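Local coordinates for annexin A8 (Homo sapiens, PDB 1W3W), which acts as an anticoagulant that indirectly inhibits the thromboplastin-specific complex and binds phospholipids in a calcium-dependent manner, at residues S19-P23 against D24-E28; Q42-I45 against D46-K50; K69-T72 against E73-S77; N126-R129 against E130-K133. All blocks are in the same frame, centred on the assembly; numbering follows the deposited sequence.

Contact 1: residues S19-P23 against D24-E28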
loop_
_atom_site.group_PDB
_atom_site.type_symbol
_atom_site.label_atom_id
_atom_site.label_comp_id
_atom_site.label_asym_id
_atom_site.label_seq_id
_atom_site.Cartn_x
_atom_site.Cartn_y
_atom_site.Cartn_z
ATOM N N SER A 19 -13.814 5.275 22.855
ATOM C CA SER A 19 -14.277 4.814 24.167
ATOM C C SER A 19 -15.768 4.469 24.132
ATOM O O SER A 19 -16.204 3.500 24.757
ATOM C CB SER A 19 -14.007 5.867 25.250
ATOM O OG SER A 19 -14.994 6.884 25.246
ATOM N N HIS A 20 -16.538 5.282 23.409
ATOM C CA HIS A 20 -17.981 5.086 23.252
ATOM C C HIS A 20 -18.551 6.148 22.301
ATOM O O HIS A 20 -18.349 7.355 22.525
ATOM C CB HIS A 20 -18.680 5.185 24.602
ATOM C CG HIS A 20 -20.161 5.032 24.511
ATOM N ND1 HIS A 20 -20.761 4.228 23.567
ATOM C CD2 HIS A 20 -21.164 5.589 25.230
ATOM C CE1 HIS A 20 -22.071 4.289 23.711
ATOM N NE2 HIS A 20 -22.343 5.105 24.716
ATOM N N PHE A 21 -19.283 5.727 21.269
ATOM C CA PHE A 21 -19.524 6.608 20.121
ATOM C C PHE A 21 -20.944 6.548 19.543
ATOM O O PHE A 21 -21.432 5.478 19.160
ATOM C CB PHE A 21 -18.499 6.266 19.027
ATOM C CG PHE A 21 -18.608 7.119 17.805
ATOM C CD1 PHE A 21 -18.348 8.479 17.870
ATOM C CD2 PHE A 21 -18.996 6.567 16.593
ATOM C CE1 PHE A 21 -18.457 9.267 16.734
ATOM C CE2 PHE A 21 -19.108 7.345 15.469
ATOM C CZ PHE A 21 -18.843 8.695 15.539
ATOM N N ASN A 22 -21.587 7.710 19.476
ATOM C CA ASN A 22 -22.877 7.876 18.800
ATOM C C ASN A 22 -22.619 8.482 17.416
ATOM O O ASN A 22 -22.234 9.646 17.332
ATOM C CB ASN A 22 -23.792 8.799 19.632
ATOM C CG ASN A 22 -25.123 9.120 18.942
ATOM O OD1 ASN A 22 -25.522 8.472 17.970
ATOM N ND2 ASN A 22 -25.833 10.126 19.473
ATOM N N PRO A 23 -22.830 7.717 16.341
ATOM C CA PRO A 23 -22.602 8.222 14.973
ATOM C C PRO A 23 -23.674 9.164 14.399
ATOM O O PRO A 23 -23.435 9.757 13.344
ATOM C CB PRO A 23 -22.591 6.940 14.144
ATOM C CG PRO A 23 -23.499 6.046 14.869
ATOM C CD PRO A 23 -23.272 6.308 16.325
ATOM N N ASP A 24 -24.833 9.273 15.047
ATOM C CA ASP A 24 -25.981 9.970 14.472
ATOM C C ASP A 24 -25.739 11.451 14.181
ATOM O O ASP A 24 -26.073 11.907 13.103
ATOM C CB ASP A 24 -27.234 9.791 15.357
ATOM C CG ASP A 24 -27.785 8.368 15.333
ATOM O OD1 ASP A 24 -27.346 7.523 14.514
ATOM O OD2 ASP A 24 -28.685 8.009 16.108
ATOM N N PRO A 25 -25.172 12.217 15.112
ATOM C CA PRO A 25 -24.874 13.632 14.840
ATOM C C PRO A 25 -23.923 13.845 13.671
ATOM O O PRO A 25 -24.138 14.743 12.879
ATOM C CB PRO A 25 -24.210 14.120 16.136
ATOM C CG PRO A 25 -24.618 13.143 17.188
ATOM C CD PRO A 25 -24.831 11.834 16.494
ATOM N N ASP A 26 -22.883 13.023 13.568
ATOM C CA ASP A 26 -21.960 13.109 12.436
ATOM C C ASP A 26 -22.683 12.850 11.102
ATOM O O ASP A 26 -22.437 13.532 10.116
ATOM C CB ASP A 26 -20.809 12.119 12.610
ATOM C CG ASP A 26 -19.760 12.598 13.610
ATOM O OD1 ASP A 26 -19.044 11.747 14.165
ATOM O OD2 ASP A 26 -19.569 13.792 13.897
ATOM N N ALA A 27 -23.555 11.856 11.076
ATOM C CA ALA A 27 -24.346 11.568 9.880
ATOM C C ALA A 27 -25.178 12.781 9.515
ATOM O O ALA A 27 -25.267 13.155 8.358
ATOM C CB ALA A 27 -25.245 10.346 10.107
ATOM N N GLU A 28 -25.778 13.416 10.516
ATOM C CA GLU A 28 -26.554 14.632 10.290
ATOM C C GLU A 28 -25.709 15.797 9.790
ATOM O O GLU A 28 -26.146 16.552 8.930
ATOM C CB GLU A 28 -27.303 15.046 11.559
ATOM C CG GLU A 28 -28.446 16.005 11.274
ATOM C CD GLU A 28 -29.128 16.476 12.536
ATOM O OE1 GLU A 28 -28.430 17.021 13.408
ATOM O OE2 GLU A 28 -30.358 16.294 12.650
#
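Asn-22 turns its side-chain oxygen onto the start of helix 24-34, where OD1 accepts from Asp-24 N at 3.1 Å with an N-H...O angle of 163°. With CG swung away from the backbone N (chi1 175°), the amide oxygen comes within reach of Asp-24 N; the donor lies above the carbonyl plane, 58° out of it. The bond closes an Asx turn and caps the start of the helix. The other end of the amide rests on the Pro-25 ring, ND2 lying 3.6 Å from CD. One residue on, Pro-23 O receives the helical bond of Ala-27 N at 3.1 Å. Asp-26 sends its carboxylate back to Phe-21, OD1 meeting the ring at its edge, near the ring plane, 3.4 Å from CZ. That oxygen is engaged in a salt bridge with Arg-51, while Asp-24 OD1 is hydrogen-bonded to Ser-62 of helix 53-67. Pro-25 has no N-H to offer, which reduces the number of donors the first turn must satisfy. Two carboxylates at this end would probably interact favourably with the helix dipole, and the positive rim of the Phe-21 ring probably adds a minor attraction to an oxygen whose main partner is Arg-51.

Contact 2: residues Q42-I45 against D46-K50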
loop_
_atom_site.group_PDB
_atom_site.type_symbol
_atom_site.label_atom_id
_atom_site.label_comp_id
_atom_site.label_asym_id
_atom_site.label_seq_id
_atom_site.Cartn_x
_atom_site.Cartn_y
_atom_site.Cartn_z
ATOM N N GLN A 42 -15.707 21.657 3.853
ATOM C CA GLN A 42 -14.956 21.707 5.088
ATOM C C GLN A 42 -15.606 20.851 6.164
ATOM O O GLN A 42 -14.907 20.183 6.914
ATOM C CB GLN A 42 -14.815 23.158 5.579
ATOM C CG GLN A 42 -13.895 23.305 6.786
ATOM C CD GLN A 42 -12.480 22.838 6.499
ATOM O OE1 GLN A 42 -11.922 22.020 7.238
ATOM N NE2 GLN A 42 -11.909 23.330 5.423
ATOM N N ALA A 43 -16.937 20.865 6.240
ATOM C CA ALA A 43 -17.656 20.049 7.205
ATOM C C ALA A 43 -17.462 18.562 6.911
ATOM O O ALA A 43 -17.444 17.757 7.826
ATOM C CB ALA A 43 -19.137 20.390 7.206
ATOM N N ILE A 44 -17.321 18.210 5.633
ATOM C CA ILE A 44 -17.043 16.833 5.249
ATOM C C ILE A 44 -15.629 16.434 5.719
ATOM O O ILE A 44 -15.462 15.366 6.286
ATOM C CB ILE A 44 -17.241 16.630 3.719
ATOM C CG1 ILE A 44 -18.736 16.757 3.374
ATOM C CG2 ILE A 44 -16.728 15.274 3.275
ATOM C CD1 ILE A 44 -19.017 16.985 1.916
ATOM N N ILE A 45 -14.649 17.310 5.510
ATOM C CA ILE A 45 -13.280 17.109 6.009
ATOM C C ILE A 45 -13.276 16.947 7.529
ATOM O O ILE A 45 -12.677 16.022 8.051
ATOM C CB ILE A 45 -12.359 18.287 5.588
ATOM C CG1 ILE A 45 -12.168 18.316 4.078
ATOM C CG2 ILE A 45 -10.973 18.212 6.291
ATOM C CD1 ILE A 45 -11.478 19.583 3.594
ATOM N N ASP A 46 -13.989 17.819 8.230
ATOM C CA ASP A 46 -13.958 17.857 9.691
ATOM C C ASP A 46 -14.538 16.615 10.324
ATOM O O ASP A 46 -14.133 16.256 11.403
ATOM C CB ASP A 46 -14.706 19.077 10.231
ATOM C CG ASP A 46 -13.943 20.372 10.013
ATOM O OD1 ASP A 46 -12.790 20.340 9.532
ATOM O OD2 ASP A 46 -14.438 21.474 10.282
ATOM N N VAL A 47 -15.483 15.954 9.661
ATOM C CA VAL A 47 -16.022 14.705 10.182
ATOM C C VAL A 47 -15.156 13.513 9.737
ATOM O O VAL A 47 -14.646 12.750 10.568
ATOM C CB VAL A 47 -17.492 14.502 9.739
ATOM C CG1 VAL A 47 -17.990 13.106 10.100
ATOM C CG2 VAL A 47 -18.401 15.559 10.368
ATOM N N LEU A 48 -14.980 13.340 8.434
ATOM C CA LEU A 48 -14.421 12.087 7.940
ATOM C C LEU A 48 -12.927 11.904 8.195
ATOM O O LEU A 48 -12.499 10.768 8.379
ATOM C CB LEU A 48 -14.758 11.882 6.467
ATOM C CG LEU A 48 -16.266 11.797 6.242
ATOM C CD1 LEU A 48 -16.559 11.679 4.771
ATOM C CD2 LEU A 48 -16.874 10.628 7.023
ATOM N N THR A 49 -12.137 12.978 8.202
ATOM C CA THR A 49 -10.701 12.853 8.537
ATOM C C THR A 49 -10.387 12.865 10.022
ATOM O O THR A 49 -9.248 12.614 10.386
ATOM C CB THR A 49 -9.832 13.940 7.874
ATOM O OG1 THR A 49 -10.141 15.231 8.431
ATOM C CG2 THR A 49 -10.098 14.031 6.388
ATOM N N LYS A 50 -11.360 13.176 10.875
ATOM C CA LYS A 50 -11.154 13.172 12.318
ATOM C C LYS A 50 -11.805 11.989 13.026
ATOM O O LYS A 50 -11.714 11.890 14.238
ATOM C CB LYS A 50 -11.664 14.485 12.938
ATOM C CG LYS A 50 -10.876 15.730 12.519
ATOM C CD LYS A 50 -9.415 15.637 12.941
ATOM C CE LYS A 50 -8.585 16.856 12.505
ATOM N NZ LYS A 50 -7.160 16.454 12.254
#
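Thr-49 reaches back to Ile-45 because its first torsion (chi1 67°) sets OG1 between the backbone N and the carbonyl carbon; from there OG1 donates to Ile-45 O at 2.7 Å. Ile-44 has its CG2 anti to N (chi1 -68°), a position from which this methyl meets Leu-48 CD1 at 3.9 Å, the two side chains running alongside each other.

Ile-45 O is gripped twice. Thr-49 N also donates to it, at 3.1 Å, and the amide and the hydroxyl arrive from opposite faces of the carbonyl plane. The preceding carbonyls each take one helical amide: Gln-42 O from Asp-46 N, Ala-43 O from Val-47 N, and Ile-44 O from Leu-48 N, this last with an N-H...O angle of 169°. Val-47 CG2 lies 3.5 Å from Ala-43 O, and Ile-45 CG2 is 3.8 Å from Thr-49 OG1.

The same hydroxyl is hydrogen-bonded to Ser-321 OG on helix 313-323, within the predicted fourth annexin repeat, and Lys-50 NZ bonds to the backbone oxygen of that serine. An alanine at Thr-49 would lose both hydroxyl bonds, which would probably leave Ile-45 O with the amide alone and deprive Ser-321 OG of a partner. The buried threonine, touched by Leu-90 of helix 81-91 and Leu-322 of helix 313-323, therefore ties the Ile-45 to Thr-49 turn to helix 313-323 through a polar link set among apolar side chains.

Contact 3: residues K69-T72 against E73-S77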
loop_
_atom_site.group_PDB
_atom_site.type_symbol
_atom_site.label_atom_id
_atom_site.label_comp_id
_atom_site.label_asym_id
_atom_site.label_seq_id
_atom_site.Cartn_x
_atom_site.Cartn_y
_atom_site.Cartn_z
ATOM N N LYS A 69 -30.241 7.058 1.783
ATOM C CA LYS A 69 -29.271 6.939 0.689
ATOM C C LYS A 69 -27.955 6.405 1.247
ATOM O O LYS A 69 -27.628 6.635 2.404
ATOM C CB LYS A 69 -29.035 8.306 0.035
ATOM C CG LYS A 69 -29.913 8.642 -1.185
ATOM C CD LYS A 69 -31.125 9.486 -0.805
ATOM C CE LYS A 69 -31.703 10.253 -2.008
ATOM N NZ LYS A 69 -31.699 9.429 -3.263
ATOM N N ASP A 70 -27.203 5.702 0.416
ATOM C CA ASP A 70 -25.876 5.234 0.781
ATOM C C ASP A 70 -24.901 6.426 0.823
ATOM O O ASP A 70 -24.886 7.265 -0.079
ATOM C CB ASP A 70 -25.405 4.180 -0.224
ATOM C CG ASP A 70 -24.076 3.592 0.134
ATOM O OD1 ASP A 70 -24.048 2.635 0.936
ATOM O OD2 ASP A 70 -22.997 4.039 -0.313
ATOM N N LEU A 71 -24.104 6.504 1.883
ATOM C CA LEU A 71 -23.212 7.638 2.091
ATOM C C LEU A 71 -22.122 7.722 1.030
ATOM O O LEU A 71 -21.844 8.794 0.518
ATOM C CB LEU A 71 -22.582 7.582 3.494
ATOM C CG LEU A 71 -21.577 8.681 3.830
ATOM C CD1 LEU A 71 -22.151 10.081 3.568
ATOM C CD2 LEU A 71 -21.098 8.570 5.280
ATOM N N THR A 72 -21.498 6.590 0.732
ATOM C CA THR A 72 -20.423 6.530 -0.229
ATOM C C THR A 72 -20.896 6.933 -1.625
ATOM O O THR A 72 -20.248 7.747 -2.282
ATOM C CB THR A 72 -19.799 5.137 -0.234
ATOM O OG1 THR A 72 -19.184 4.891 1.037
ATOM C CG2 THR A 72 -18.644 5.046 -1.223
ATOM N N GLU A 73 -22.028 6.382 -2.057
ATOM C CA GLU A 73 -22.621 6.734 -3.354
ATOM C C GLU A 73 -22.981 8.202 -3.410
ATOM O O GLU A 73 -22.839 8.835 -4.446
ATOM C CB GLU A 73 -23.878 5.901 -3.648
ATOM C CG GLU A 73 -23.603 4.444 -4.013
ATOM C CD GLU A 73 -22.532 4.264 -5.092
ATOM O OE1 GLU A 73 -22.589 4.953 -6.144
ATOM O OE2 GLU A 73 -21.620 3.424 -4.890
ATOM N N THR A 74 -23.438 8.739 -2.284
ATOM C CA THR A 74 -23.792 10.141 -2.187
ATOM C C THR A 74 -22.538 11.010 -2.299
ATOM O O THR A 74 -22.523 11.992 -3.034
ATOM C CB THR A 74 -24.533 10.396 -0.864
ATOM O OG1 THR A 74 -25.762 9.670 -0.872
ATOM C CG2 THR A 74 -24.962 11.846 -0.717
ATOM N N LEU A 75 -21.486 10.626 -1.583
ATOM C CA LEU A 75 -20.190 11.300 -1.678
ATOM C C LEU A 75 -19.639 11.309 -3.120
ATOM O O LEU A 75 -19.113 12.319 -3.579
ATOM C CB LEU A 75 -19.171 10.611 -0.753
ATOM C CG LEU A 75 -18.818 11.161 0.646
ATOM C CD1 LEU A 75 -19.712 12.223 1.190
ATOM C CD2 LEU A 75 -18.619 9.999 1.652
ATOM N N LYS A 76 -19.760 10.179 -3.817
ATOM C CA LYS A 76 -19.291 10.055 -5.206
ATOM C C LYS A 76 -20.025 11.019 -6.148
ATOM O O LYS A 76 -19.418 11.605 -7.040
ATOM C CB LYS A 76 -19.458 8.617 -5.729
ATOM C CG LYS A 76 -18.405 7.638 -5.265
ATOM C CD LYS A 76 -18.434 6.340 -6.093
ATOM C CE LYS A 76 -17.985 5.134 -5.273
ATOM N NZ LYS A 76 -17.266 4.075 -6.074
ATOM N N SER A 77 -21.325 11.185 -5.933
ATOM C CA SER A 77 -22.142 12.088 -6.731
ATOM C C SER A 77 -21.924 13.565 -6.410
ATOM O O SER A 77 -21.938 14.407 -7.301
ATOM C CB SER A 77 -23.618 11.758 -6.519
ATOM O OG SER A 77 -23.830 10.366 -6.711
#
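Asp-70 and Glu-73 make the first grip on this helix start: Glu-73 N donates to Asp-70 OD2 at 3.1 Å, nearly straight at 166°. The oxygen uses its anti lone pair, the one away from OD1, and a chi1 of -177° swings the carboxylate over the first turn. The backbone oxygen of Asp-70 is held by two donors, Thr-74 OG1 at 2.7 Å and Thr-74 N at 3.0 Å, which approach from opposite faces of its carbonyl plane. The hydroxyl bond probably holds the Thr-74 side chain in its rotamer, and Lys-69 CB lies 3.7 Å from its OG1. A similar double grip follows at Glu-73 O, which accepts from Ser-77 N and, at 2.9 Å, from Ser-77 OG. The Leu-71 branch point CG meets the Leu-75 methyl CD2 at 3.9 Å.

Further out, Lys-64 forms a salt bridge with Asp-70 OD1, which is likely to steady the capping carboxylate, while Met-34 and Phe-63 lie against Leu-71. An alanine in place of Asp-70 would remove the carboxylate, which is likely to leave Glu-73 N without its capping acceptor and Lys-64 without its charged mate.

An aspartate at the N-cap whose side chain accepts from the third residue of the helix is a classic helix start; here it opens helix 71-78, the fourth of the five helices in the predicted first annexin repeat.

Contact 4: residues N126-R129 against E130-K133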
loop_
_atom_site.group_PDB
_atom_site.type_symbol
_atom_site.label_atom_id
_atom_site.label_comp_id
_atom_site.label_asym_id
_atom_site.label_seq_id
_atom_site.Cartn_x
_atom_site.Cartn_y
_atom_site.Cartn_z
ATOM N N ASN A 126 -1.398 -12.744 6.415
ATOM C CA ASN A 126 -2.745 -12.704 6.978
ATOM C C ASN A 126 -3.555 -11.539 6.412
ATOM O O ASN A 126 -4.735 -11.665 6.180
ATOM C CB ASN A 126 -2.709 -12.610 8.512
ATOM C CG ASN A 126 -1.876 -13.714 9.153
ATOM O OD1 ASN A 126 -1.069 -13.444 10.031
ATOM N ND2 ASN A 126 -2.060 -14.948 8.711
ATOM N N GLN A 127 -2.906 -10.408 6.197
ATOM C CA GLN A 127 -3.538 -9.284 5.507
ATOM C C GLN A 127 -3.927 -9.683 4.072
ATOM O O GLN A 127 -5.034 -9.414 3.629
ATOM C CB GLN A 127 -2.607 -8.073 5.502
ATOM C CG GLN A 127 -2.480 -7.425 6.901
ATOM C CD GLN A 127 -1.504 -6.265 6.959
ATOM O OE1 GLN A 127 -1.641 -5.383 7.814
ATOM N NE2 GLN A 127 -0.536 -6.254 6.084
ATOM N N LEU A 128 -3.022 -10.343 3.362
ATOM C CA LEU A 128 -3.304 -10.759 1.986
ATOM C C LEU A 128 -4.467 -11.747 1.932
ATOM O O LEU A 128 -5.271 -11.689 1.016
ATOM C CB LEU A 128 -2.070 -11.367 1.319
ATOM C CG LEU A 128 -0.974 -10.387 0.926
ATOM C CD1 LEU A 128 0.252 -11.153 0.421
ATOM C CD2 LEU A 128 -1.462 -9.400 -0.120
ATOM N N ARG A 129 -4.576 -12.627 2.926
ATOM C CA ARG A 129 -5.675 -13.582 2.971
ATOM C C ARG A 129 -7.003 -12.843 3.025
ATOM O O ARG A 129 -7.943 -13.233 2.359
ATOM C CB ARG A 129 -5.556 -14.516 4.186
ATOM C CG ARG A 129 -6.702 -15.551 4.275
ATOM C CD ARG A 129 -7.144 -15.944 5.691
ATOM N NE ARG A 129 -6.102 -15.715 6.691
ATOM C CZ ARG A 129 -4.994 -16.442 6.815
ATOM N NH1 ARG A 129 -4.762 -17.482 6.020
ATOM N NH2 ARG A 129 -4.110 -16.131 7.754
ATOM N N GLU A 130 -7.061 -11.772 3.813
ATOM C CA GLU A 130 -8.259 -10.934 3.930
ATOM C C GLU A 130 -8.533 -10.165 2.653
ATOM O O GLU A 130 -9.669 -10.019 2.253
ATOM C CB GLU A 130 -8.120 -9.943 5.098
ATOM C CG GLU A 130 -8.064 -10.593 6.468
ATOM C CD GLU A 130 -9.298 -11.433 6.760
ATOM O OE1 GLU A 130 -9.140 -12.564 7.267
ATOM O OE2 GLU A 130 -10.422 -10.966 6.471
ATOM N N ILE A 131 -7.482 -9.670 2.016
ATOM C CA ILE A 131 -7.636 -8.944 0.759
ATOM C C ILE A 131 -8.161 -9.888 -0.341
ATOM O O ILE A 131 -9.041 -9.523 -1.113
ATOM C CB ILE A 131 -6.300 -8.278 0.369
ATOM C CG1 ILE A 131 -6.029 -7.096 1.305
ATOM C CG2 ILE A 131 -6.340 -7.814 -1.073
ATOM C CD1 ILE A 131 -4.599 -6.598 1.311
ATOM N N MET A 132 -7.630 -11.104 -0.382
ATOM C CA MET A 132 -8.075 -12.112 -1.348
ATOM C C MET A 132 -9.544 -12.470 -1.191
ATOM O O MET A 132 -10.257 -12.624 -2.175
ATOM C CB MET A 132 -7.232 -13.374 -1.205
ATOM C CG MET A 132 -5.911 -13.258 -1.909
ATOM S SD MET A 132 -4.903 -14.721 -1.677
ATOM C CE MET A 132 -4.619 -15.186 -3.241
ATOM N N LYS A 133 -9.993 -12.593 0.050
ATOM C CA LYS A 133 -11.389 -12.896 0.334
ATOM C C LYS A 133 -12.280 -11.742 -0.087
ATOM O O LYS A 133 -13.326 -11.950 -0.702
ATOM C CB LYS A 133 -11.574 -13.195 1.826
ATOM C CG LYS A 133 -13.033 -13.327 2.260
ATOM C CD LYS A 133 -13.209 -14.334 3.411
ATOM C CE LYS A 133 -12.704 -13.784 4.747
ATOM N NZ LYS A 133 -13.589 -14.206 5.888
#
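Residues 126-129 and 130-133 are successive turns of helix 125-139, joined by i to i+4 bonds, of which Met-132 N to Leu-128 O is 2.8 Å and Ile-131 N to Gln-127 O, lying in the carbonyl plane, is 2.9 Å. The bond from Glu-130 N to Asn-126 O is weak. Side chains of the second turn lie back over the oxygens of the first. Ile-131 CG1 sits 3.4 Å from Gln-127 O, Met-132 CG lies at the same distance from Leu-128 O, and Glu-130 CG is 3.5 Å from Asn-126 O. All three keep their gamma carbon (CG1 in Ile-131) beside the backbone N (chi1 -66° to -81°), the setting that lays the chain along the preceding turn. Helix 125-139 is the third of the five helices in the predicted second annexin repeat; its buried side carries Ile-131 against Leu-102 of helix 96-107 and against Tyr-95. Leu-128 adds to that apolar side, with CD2 4.4 Å from Ile-131 CD1. On the exposed side Glu-130 OE1 lies near the plane of the Arg-129 guanidinium, at its edge; at 4.4 Å from NE it is beyond salt-bridge range.

In the fold
Contacts 1, 2 and 3 lie together in the predicted first annexin repeat, on the same side of the chain's centre. Contacts 1 and 2, with centres 13 Å apart, meet where Asp-26 CB packs on Val-47 CG1 at 3.9 Å. Contacts 2 and 3, centres 15 Å apart, meet through Leu-48 CD1 and Leu-75 CD2 at 4.1 Å. Contacts 1 and 3 do not touch, their nearest atoms being about 6 Å apart, so contact 2 bridges them. Contact 4 belongs to the predicted second repeat, and its nearest atoms stay about 17 Å from contact 3. None of the four belongs to the calcium site formed by Met-266, Gly-268, Gly-270 and Asp-310.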